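LbpB B-lobe (Moraxella bovis, PDB 3UAQ) probably binds host lactoferrin at the bacterial surface as a lipoprotein that serves iron acquisition. Local coordinates at residues Ala97-Leu102 and Gly124-Gly129; Glu104-Gly109 and Lys150-Leu155; Ala246-Gly251 and Asp272-Ile277; Thr252-Gln257 and Glu265-Arg270. All blocks are in the same frame, centred on the assembly; numbering follows the deposited sequence.

Interaction 1: Ala97-Leu102 and Gly124-Gly129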
# COMPACT_ATOMS: atom_id res chain seq x y z
N ALA A 97 -4.69 -1.51 14.64
CA ALA A 97 -4.46 -0.85 15.92
C ALA A 97 -3.63 0.44 15.82
O ALA A 97 -4.01 1.47 16.40
CB ALA A 97 -3.82 -1.83 16.89
N LEU A 98 -2.50 0.39 15.12
CA LEU A 98 -1.60 1.54 15.07
C LEU A 98 -2.18 2.68 14.24
O LEU A 98 -2.07 3.86 14.61
CB LEU A 98 -0.24 1.12 14.51
CG LEU A 98 0.45 -0.05 15.22
CD1 LEU A 98 1.61 -0.58 14.38
CD2 LEU A 98 0.93 0.34 16.61
N THR A 99 -2.82 2.31 13.13
CA THR A 99 -3.45 3.28 12.26
C THR A 99 -4.54 4.00 13.05
O THR A 99 -4.73 5.21 12.92
CB THR A 99 -4.10 2.60 11.05
OG1 THR A 99 -3.18 1.66 10.48
CG2 THR A 99 -4.49 3.62 10.00
N LYS A 100 -5.25 3.23 13.86
CA LYS A 100 -6.31 3.77 14.69
C LYS A 100 -5.73 4.73 15.72
O LYS A 100 -6.25 5.83 15.92
CB LYS A 100 -7.08 2.63 15.36
CG LYS A 100 -8.36 3.05 16.06
CD LYS A 100 -8.73 2.04 17.15
CE LYS A 100 -9.74 2.61 18.15
NZ LYS A 100 -11.17 2.50 17.69
N GLU A 101 -4.65 4.30 16.37
CA GLU A 101 -3.92 5.14 17.31
C GLU A 101 -3.59 6.51 16.72
O GLU A 101 -3.97 7.55 17.26
CB GLU A 101 -2.61 4.45 17.71
CG GLU A 101 -2.70 3.53 18.91
CD GLU A 101 -2.14 4.17 20.16
OE1 GLU A 101 -2.54 3.76 21.27
OE2 GLU A 101 -1.30 5.08 20.03
N LEU A 102 -2.88 6.50 15.60
CA LEU A 102 -2.45 7.74 14.97
C LEU A 102 -3.64 8.56 14.46
O LEU A 102 -3.60 9.79 14.44
CB LEU A 102 -1.43 7.45 13.87
CG LEU A 102 -0.18 6.70 14.37
CD1 LEU A 102 0.55 5.99 13.24
CD2 LEU A 102 0.76 7.63 15.14
N GLY A 124 8.05 -3.27 8.68
CA GLY A 124 8.27 -1.91 8.22
C GLY A 124 7.92 -0.87 9.26
O GLY A 124 8.19 -1.05 10.45
N TRP A 125 7.33 0.23 8.80
CA TRP A 125 6.99 1.32 9.69
C TRP A 125 5.63 1.92 9.36
O TRP A 125 4.99 1.53 8.38
CB TRP A 125 8.06 2.41 9.60
CG TRP A 125 8.52 2.69 8.20
CD1 TRP A 125 9.66 2.23 7.60
CD2 TRP A 125 7.86 3.50 7.22
NE1 TRP A 125 9.75 2.71 6.31
CE2 TRP A 125 8.65 3.49 6.06
CE3 TRP A 125 6.67 4.24 7.22
CZ2 TRP A 125 8.30 4.18 4.90
CZ3 TRP A 125 6.32 4.93 6.08
CH2 TRP A 125 7.13 4.90 4.93
N ILE A 126 5.21 2.87 10.18
CA ILE A 126 3.99 3.62 9.94
C ILE A 126 4.01 4.82 10.86
O ILE A 126 4.22 4.67 12.06
CB ILE A 126 2.75 2.76 10.23
CG1 ILE A 126 1.48 3.61 10.24
CG2 ILE A 126 2.93 2.02 11.54
CD1 ILE A 126 0.22 2.78 10.24
N PHE A 127 3.79 6.01 10.30
CA PHE A 127 3.93 7.25 11.08
C PHE A 127 3.09 8.42 10.57
O PHE A 127 2.66 8.45 9.41
CB PHE A 127 5.40 7.69 11.11
CG PHE A 127 5.88 8.27 9.81
CD1 PHE A 127 5.88 9.65 9.61
CD2 PHE A 127 6.31 7.45 8.78
CE1 PHE A 127 6.31 10.19 8.40
CE2 PHE A 127 6.75 7.99 7.57
CZ PHE A 127 6.75 9.36 7.38
N THR A 128 2.85 9.39 11.46
CA THR A 128 2.34 10.70 11.08
C THR A 128 3.33 11.71 11.61
O THR A 128 4.03 11.44 12.59
CB THR A 128 0.98 11.02 11.72
OG1 THR A 128 0.34 9.81 12.15
CG2 THR A 128 0.09 11.74 10.72
N GLY A 129 3.37 12.88 10.98
CA GLY A 129 4.51 13.77 11.13
C GLY A 129 5.36 13.41 9.93
O GLY A 129 4.86 13.34 8.80

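Interaction 2: Glu104-Gly109 and Lys150-Leu155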
# COMPACT_ATOMS: atom_id res chain seq x y z
N GLU A 104 -6.50 8.74 15.98
CA GLU A 104 -7.10 9.35 17.16
C GLU A 104 -6.24 10.48 17.74
O GLU A 104 -6.76 11.52 18.15
CB GLU A 104 -7.38 8.29 18.23
CG GLU A 104 -8.85 7.90 18.35
CD GLU A 104 -9.10 6.41 18.17
OE1 GLU A 104 -8.36 5.59 18.75
OE2 GLU A 104 -10.06 6.06 17.44
N ARG A 105 -4.92 10.28 17.77
CA ARG A 105 -4.02 11.23 18.43
C ARG A 105 -3.59 12.36 17.51
O ARG A 105 -3.23 13.45 17.97
CB ARG A 105 -2.78 10.51 18.97
CG ARG A 105 -3.09 9.21 19.67
CD ARG A 105 -2.11 8.96 20.80
NE ARG A 105 -1.11 7.95 20.48
CZ ARG A 105 0.19 8.21 20.29
NH1 ARG A 105 0.64 9.45 20.39
NH2 ARG A 105 1.03 7.22 20.02
N TYR A 106 -3.61 12.09 16.21
CA TYR A 106 -3.22 13.09 15.22
C TYR A 106 -4.34 13.16 14.19
O TYR A 106 -4.26 12.58 13.11
CB TYR A 106 -1.87 12.72 14.61
CG TYR A 106 -0.74 12.75 15.63
CD1 TYR A 106 -0.15 13.94 16.01
CD2 TYR A 106 -0.27 11.57 16.21
CE1 TYR A 106 0.89 13.98 16.94
CE2 TYR A 106 0.77 11.60 17.15
CZ TYR A 106 1.34 12.80 17.51
OH TYR A 106 2.37 12.85 18.43
N GLU A 107 -5.38 13.89 14.56
CA GLU A 107 -6.72 13.76 13.98
C GLU A 107 -6.80 13.74 12.45
O GLU A 107 -7.24 12.75 11.87
CB GLU A 107 -7.61 14.87 14.53
CG GLU A 107 -9.01 14.89 13.93
CD GLU A 107 -9.71 16.21 14.18
OE1 GLU A 107 -10.20 16.81 13.20
OE2 GLU A 107 -9.75 16.64 15.35
N GLY A 108 -6.44 14.85 11.80
CA GLY A 108 -6.50 14.91 10.34
C GLY A 108 -5.13 14.72 9.73
O GLY A 108 -4.80 15.29 8.69
N GLY A 109 -4.31 13.90 10.39
CA GLY A 109 -2.93 13.71 9.97
C GLY A 109 -2.81 12.63 8.92
O GLY A 109 -3.40 11.56 9.06
N LYS A 150 6.72 17.22 16.39
CA LYS A 150 5.31 16.85 16.27
C LYS A 150 5.08 15.61 15.40
O LYS A 150 5.61 15.51 14.29
CB LYS A 150 4.48 18.01 15.73
CG LYS A 150 3.05 17.61 15.38
CD LYS A 150 2.27 18.78 14.79
CE LYS A 150 0.82 18.41 14.52
NZ LYS A 150 0.10 19.51 13.82
N GLY A 151 4.27 14.69 15.92
CA GLY A 151 3.95 13.46 15.22
C GLY A 151 4.47 12.24 15.97
O GLY A 151 5.20 12.36 16.95
N ASP A 152 4.09 11.05 15.50
CA ASP A 152 4.51 9.81 16.15
C ASP A 152 4.51 8.66 15.16
O ASP A 152 3.80 8.69 14.15
CB ASP A 152 3.62 9.51 17.36
CG ASP A 152 4.21 10.03 18.68
OD1 ASP A 152 5.39 9.74 18.96
OD2 ASP A 152 3.48 10.73 19.43
N GLY A 153 5.30 7.63 15.45
CA GLY A 153 5.39 6.49 14.57
C GLY A 153 5.72 5.18 15.24
O GLY A 153 5.93 5.11 16.45
N TYR A 154 5.76 4.12 14.44
CA TYR A 154 5.96 2.78 14.95
C TYR A 154 6.72 1.95 13.93
O TYR A 154 6.50 2.10 12.71
CB TYR A 154 4.61 2.11 15.20
CG TYR A 154 3.85 2.64 16.38
CD1 TYR A 154 2.93 3.67 16.24
CD2 TYR A 154 4.04 2.11 17.65
CE1 TYR A 154 2.23 4.16 17.33
CE2 TYR A 154 3.34 2.58 18.74
CZ TYR A 154 2.44 3.61 18.58
OH TYR A 154 1.74 4.07 19.68
N LEU A 155 7.60 1.08 14.42
CA LEU A 155 8.22 0.06 13.58
C LEU A 155 7.69 -1.31 13.97
O LEU A 155 7.53 -1.61 15.16
CB LEU A 155 9.75 0.09 13.68
CG LEU A 155 10.48 0.66 12.47
CD1 LEU A 155 10.83 2.11 12.69
CD2 LEU A 155 11.73 -0.14 12.18

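Interaction 3: Ala246-Gly251 and Asp272-Ile277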
# COMPACT_ATOMS: atom_id res chain seq x y z
N ALA A 246 21.53 -28.04 8.35
CA ALA A 246 22.53 -27.62 9.33
C ALA A 246 21.88 -26.82 10.46
O ALA A 246 22.53 -26.50 11.46
CB ALA A 246 23.64 -26.80 8.65
N LYS A 247 20.60 -26.51 10.30
CA LYS A 247 19.86 -25.70 11.27
C LYS A 247 20.47 -24.30 11.43
O LYS A 247 20.63 -23.81 12.56
CB LYS A 247 19.77 -26.42 12.62
CG LYS A 247 18.42 -27.07 12.90
CD LYS A 247 18.27 -28.41 12.20
CE LYS A 247 18.83 -29.56 13.04
NZ LYS A 247 17.87 -30.01 14.10
N LYS A 248 20.80 -23.67 10.31
CA LYS A 248 21.45 -22.36 10.32
C LYS A 248 20.72 -21.36 9.45
O LYS A 248 20.11 -21.72 8.44
CB LYS A 248 22.91 -22.48 9.89
CG LYS A 248 23.83 -23.10 10.94
CD LYS A 248 23.96 -22.20 12.16
CE LYS A 248 24.74 -20.94 11.85
NZ LYS A 248 24.85 -20.05 13.04
N LEU A 249 20.79 -20.09 9.84
CA LEU A 249 20.11 -19.03 9.11
C LEU A 249 21.03 -17.82 8.96
O LEU A 249 21.25 -17.08 9.92
CB LEU A 249 18.81 -18.64 9.82
CG LEU A 249 17.81 -17.78 9.05
CD1 LEU A 249 18.01 -16.31 9.35
CD2 LEU A 249 17.91 -18.04 7.55
N THR A 250 21.59 -17.63 7.77
CA THR A 250 22.53 -16.54 7.51
C THR A 250 21.94 -15.46 6.63
O THR A 250 20.83 -15.59 6.13
CB THR A 250 23.82 -17.04 6.85
OG1 THR A 250 23.59 -18.34 6.28
CG2 THR A 250 24.94 -17.13 7.86
N GLY A 251 22.70 -14.39 6.41
CA GLY A 251 22.25 -13.34 5.53
C GLY A 251 22.89 -11.99 5.76
O GLY A 251 23.65 -11.79 6.71
N ASP A 272 25.71 -8.43 8.87
CA ASP A 272 25.61 -9.85 8.57
C ASP A 272 24.68 -10.48 9.59
O ASP A 272 24.46 -9.92 10.66
CB ASP A 272 26.98 -10.53 8.62
CG ASP A 272 27.65 -10.59 7.26
OD1 ASP A 272 26.93 -10.64 6.24
OD2 ASP A 272 28.90 -10.58 7.21
N ILE A 273 24.14 -11.65 9.27
CA ILE A 273 23.24 -12.33 10.18
C ILE A 273 23.73 -13.75 10.48
O ILE A 273 24.29 -14.43 9.61
CB ILE A 273 21.81 -12.36 9.64
CG1 ILE A 273 21.40 -10.95 9.21
CG2 ILE A 273 20.85 -12.91 10.68
CD1 ILE A 273 19.91 -10.76 9.09
N ASP A 274 23.53 -14.18 11.72
CA ASP A 274 24.05 -15.46 12.18
C ASP A 274 23.10 -16.07 13.21
O ASP A 274 23.22 -15.81 14.40
CB ASP A 274 25.44 -15.29 12.77
CG ASP A 274 26.07 -16.60 13.17
OD1 ASP A 274 25.77 -17.62 12.51
OD2 ASP A 274 26.86 -16.61 14.14
N ALA A 275 22.15 -16.87 12.74
CA ALA A 275 21.12 -17.41 13.62
C ALA A 275 21.01 -18.94 13.56
O ALA A 275 21.27 -19.56 12.52
CB ALA A 275 19.78 -16.76 13.33
N THR A 276 20.63 -19.53 14.68
CA THR A 276 20.33 -20.95 14.72
C THR A 276 18.83 -21.16 14.53
O THR A 276 18.02 -20.39 15.05
CB THR A 276 20.79 -21.60 16.04
OG1 THR A 276 22.23 -21.67 16.07
CG2 THR A 276 20.22 -23.01 16.17
N ILE A 277 18.48 -22.21 13.79
CA ILE A 277 17.08 -22.54 13.53
C ILE A 277 16.62 -23.69 14.41
O ILE A 277 17.30 -24.71 14.54
CB ILE A 277 16.85 -22.93 12.05
CG1 ILE A 277 17.21 -21.77 11.13
CG2 ILE A 277 15.40 -23.36 11.83
CD1 ILE A 277 17.01 -22.08 9.67

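Interaction 4: Thr252-Gln257 and Glu265-Arg270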
# COMPACT_ATOMS: atom_id res chain seq x y z
N THR A 252 22.57 -11.05 4.87
CA THR A 252 23.18 -9.73 4.90
C THR A 252 22.15 -8.65 4.60
O THR A 252 21.31 -8.80 3.72
CB THR A 252 24.32 -9.66 3.87
OG1 THR A 252 25.21 -10.77 4.06
CG2 THR A 252 25.09 -8.34 4.00
N LEU A 253 22.23 -7.56 5.36
CA LEU A 253 21.38 -6.39 5.13
C LEU A 253 22.25 -5.23 4.68
O LEU A 253 23.21 -4.87 5.37
CB LEU A 253 20.64 -6.00 6.41
CG LEU A 253 20.26 -7.13 7.35
CD1 LEU A 253 19.78 -6.59 8.69
CD2 LEU A 253 19.21 -8.03 6.71
N SER A 254 21.93 -4.66 3.53
CA SER A 254 22.73 -3.58 2.97
C SER A 254 21.87 -2.37 2.66
O SER A 254 20.64 -2.45 2.70
CB SER A 254 23.46 -4.06 1.71
OG SER A 254 22.95 -5.30 1.24
N THR A 255 22.52 -1.26 2.36
CA THR A 255 21.80 -0.03 2.03
C THR A 255 22.22 0.48 0.67
O THR A 255 23.41 0.52 0.34
CB THR A 255 22.05 1.07 3.07
OG1 THR A 255 21.70 0.59 4.37
CG2 THR A 255 21.22 2.31 2.74
N LYS A 256 21.22 0.86 -0.13
CA LYS A 256 21.48 1.52 -1.41
C LYS A 256 21.85 2.98 -1.19
O LYS A 256 21.06 3.76 -0.66
CB LYS A 256 20.26 1.42 -2.33
CG LYS A 256 20.08 2.63 -3.24
CD LYS A 256 19.14 2.34 -4.40
CE LYS A 256 17.85 1.70 -3.93
NZ LYS A 256 16.71 2.03 -4.84
N GLN A 257 23.07 3.33 -1.57
CA GLN A 257 23.50 4.71 -1.70
C GLN A 257 23.52 5.08 -3.18
O GLN A 257 23.89 4.27 -4.03
CB GLN A 257 24.90 4.92 -1.12
CG GLN A 257 25.30 3.91 -0.06
CD GLN A 257 25.57 4.56 1.28
OE1 GLN A 257 25.05 4.14 2.30
NE2 GLN A 257 26.39 5.61 1.28
N GLU A 265 23.78 3.12 -8.62
CA GLU A 265 23.17 2.61 -7.41
C GLU A 265 24.12 1.60 -6.76
O GLU A 265 24.35 0.50 -7.28
CB GLU A 265 21.81 1.99 -7.70
CG GLU A 265 20.67 3.01 -7.74
CD GLU A 265 19.32 2.35 -7.93
OE1 GLU A 265 19.24 1.11 -7.83
OE2 GLU A 265 18.34 3.09 -8.18
N THR A 266 24.69 1.99 -5.63
CA THR A 266 25.69 1.19 -4.93
C THR A 266 25.14 0.65 -3.60
O THR A 266 24.22 1.21 -3.03
CB THR A 266 26.98 2.01 -4.71
OG1 THR A 266 28.08 1.35 -5.34
CG2 THR A 266 27.26 2.18 -3.21
N TYR A 267 25.68 -0.46 -3.13
CA TYR A 267 25.19 -1.04 -1.88
C TYR A 267 26.29 -1.23 -0.84
O TYR A 267 27.37 -1.73 -1.16
CB TYR A 267 24.46 -2.36 -2.15
CG TYR A 267 23.03 -2.18 -2.61
CD1 TYR A 267 22.74 -1.93 -3.95
CD2 TYR A 267 21.98 -2.25 -1.71
CE1 TYR A 267 21.43 -1.77 -4.37
CE2 TYR A 267 20.68 -2.09 -2.13
CZ TYR A 267 20.40 -1.85 -3.46
OH TYR A 267 19.10 -1.69 -3.88
N VAL A 268 26.01 -0.80 0.38
CA VAL A 268 26.96 -0.97 1.48
C VAL A 268 26.39 -1.92 2.54
O VAL A 268 25.29 -1.71 3.04
CB VAL A 268 27.32 0.37 2.13
CG1 VAL A 268 26.10 1.27 2.17
CG2 VAL A 268 27.88 0.14 3.52
N ASP A 269 27.15 -2.97 2.86
CA ASP A 269 26.70 -3.94 3.85
C ASP A 269 26.76 -3.34 5.26
O ASP A 269 27.80 -2.82 5.69
CB ASP A 269 27.52 -5.23 3.77
CG ASP A 269 27.33 -5.97 2.46
OD1 ASP A 269 26.35 -5.65 1.74
OD2 ASP A 269 28.14 -6.86 2.14
N ARG A 270 25.63 -3.40 5.96
CA ARG A 270 25.54 -2.87 7.32
C ARG A 270 25.64 -4.00 8.34
O ARG A 270 26.36 -3.88 9.34
CB ARG A 270 24.22 -2.14 7.51
CG ARG A 270 24.00 -0.96 6.57
CD ARG A 270 24.85 0.24 6.96
NE ARG A 270 24.34 1.48 6.39
CZ ARG A 270 25.07 2.57 6.17
NH1 ARG A 270 26.36 2.57 6.48
NH2 ARG A 270 24.52 3.65 5.65

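Interaction 1: Ala97-Leu102 and Gly124-Gly129
Ile126 meets three helix residues at once, Leu98, Thr99 and Leu102, and each of its branches has a different partner. Ile126 CG2 faces CD1 of Leu98 at 4.1 Å, the two side chains crossing obliquely. Ile126 CG1, anti to the backbone N (chi1 169°), lies 3.9 Å from CD1 of Leu102. Beyond it Ile126 CD1 ends 3.6 Å from OG1 of Thr99, whose side chain runs at about a right angle to that of Ile126; the hydroxyl itself is hydrogen-bonded to Leu95 O, one turn earlier in the helix. Leu98, Thr99 and Leu102 are spaced as on one helical face, and the axes of the short segments, helix 97-102 and strand 124-128, run almost parallel, 13° apart with a closest approach of 9.1 Å. This is a helix laid over one face of the antiparallel handle sheet, held by side-chain packing. Phe127 turns its ring to the other face of the sheet, where it stacks on Phe221; its backbone still touches the helix, with Phe127 CA 4.2 Å from Leu102 CD1. Thr128 points back to the helix, and Thr128 OG1 sits 3.4 Å from CB of Leu102. Those two side chains slide past each other in opposite directions, and Leu102 CD2 comes within 3.7 Å of Thr128 OG1.

Interaction 2: Glu104-Gly109 and Lys150-Leu155
Asp152 OD2 is gripped by two side chains from consecutive residues, Arg105 and Tyr106. Tyr106 OH donates to Asp152 OD2 over 2.6 Å, while Arg105 NH1 forms a salt bridge of 3.3 Å to the same oxygen with an N-H...O angle of 158°. Both donors stand well out of the carboxylate plane and reach OD2 from its opposite faces, so the oxygen is clamped between a phenol and a cation. On the arginine side, OD2 lies close to the guanidinium plane, which is turned 59° from the carboxylate. Arg105 NH2, on the neighbouring corner, comes 3.2 Å from Tyr154 OH; these two side chains meet tip to tip with their planes 79° apart. The Tyr106 ring also packs against the backbone of Gly151 and the side chain of Asp152: Tyr106 CE1 is 3.5 Å from CA of Gly151, and Tyr106 CE2 is equally close to CB of Asp152. The pair marks the C-terminal end of helix 95-105, where Tyr106 is the first residue to leave helical backbone angles, and joins that end to strand 152-155 of the handle sheet at the protein surface. Further out, Glu101 OE2 makes a salt bridge with Arg105 NE and has a weak hydrogen bond with Tyr154 OH, so the guanidinium is held between two carboxylates. The Arg105 chain bends at chi2 and chi3 before its guanidinium. The turn after the helix is closed by Gly109 N bonding to Tyr106 O at 3.0 Å.

Interaction 3: Ala246-Gly251 and Asp272-Ile277
Lys248 NZ and Asp274 OD1 form a salt bridge of 2.7 Å, joining neighbouring strands on the face that also carries Thr276. The ammonium meets the carboxylate on its syn side, 33° out of plane. Bends at chi2 and chi3 fold the lysine back, while the Asp274 CG is anti to its backbone N, and Lys248 CE also comes near the same OD1. The backbones pair at Leu249 and Ala275: Leu249 N reaches Ala275 O at 2.8 Å and Ala275 N returns to Leu249 O at 3.0 Å. Ile277 N gives an almost straight bond to Lys247 O (177°), although it stands above that carbonyl's plane. On the other face Leu249 CB packs 4.1 Å from Ala275 CB and 3.8 Å from Ile277 CG1, and all three residues also touch Phe282 of the next strand. Lys247 and Lys248 together face Asp243, a G1 beta bulge at the turn from strand 236-243. Charged and polar side chains on one face, buried aliphatic ones on the other: antiparallel pairing with this division is the pattern of a beta-barrel wall, as expected for the barrel of this family.

Interaction 4: Thr252-Gln257 and Glu265-Arg270
Lys256 lies against Tyr267 and Glu265. Lys256 CB sits over one face of the Tyr267 ring, 3.8 Å from the centroid and 27° off the normal, a CH-pi contact displaced toward the rim. Lys256 CD passes on to the carboxylate, 3.5 Å from Glu265 CD. A bend at chi3 (49°) then places Lys256 CE, which comes 3.6 Å from Tyr267 OH. Lys256 NZ ends in a long salt bridge of 3.9 Å to Glu265 OE2. The same tyrosine ring receives Ser254 CB at its edge. On the other face of the sheet Gln257 packs on Val268, its CG and OE1 near the valine CG1. Nearby, Arg270 NE gives a weak hydrogen bond of 3.4 Å to Thr255 OG1, while Arg270 NH2 forms a salt bridge with Glu223. The backbones supply the regular framework. Thr255 and Val268 exchange two hydrogen bonds, as do Gln257 and Thr266, and Arg270 N closes on Leu253 O at 2.9 Å, in the plane of that carbonyl. Between these pairs lie the non-hydrogen-bonded ones, Ser254 with Asp269 and Lys256 with Tyr267, where CA of Lys256 approaches Thr266 O to 3.2 Å. The short strand segments 252-257 and 266-270 run antiparallel, their N-to-C directions 143° apart, and Trp177 of strand 170-184 packs on Leu253, Thr255 and Arg270. The arrangement is an antiparallel beta hairpin near its connecting loop, here within the curled sheet of the beta-barrel domain.

How the interactions relate
The four contacts fall into two groups on opposite sides of the chain's centre. Interactions 1 and 2, with centres 6 Å apart, fix helix 95-105 to neighbouring handle strands; Ile126 O and Tyr154 N, 2.9 Å apart, probably link them by a hydrogen bond, as do Thr128 N and Asp152 O. Interactions 3 and 4 divide one barrel hairpin between them, 4 nested inside 3, with centres 20 Å apart. A probable hydrogen bond of 2.8 Å between Thr252 OG1 and Asp272 OD1 joins them, and Leu253 packs on Ile273. Between the groups the nearest atoms are about 11 Å apart, from interaction 2 to interaction 4, so the handle and barrel contacts do not touch.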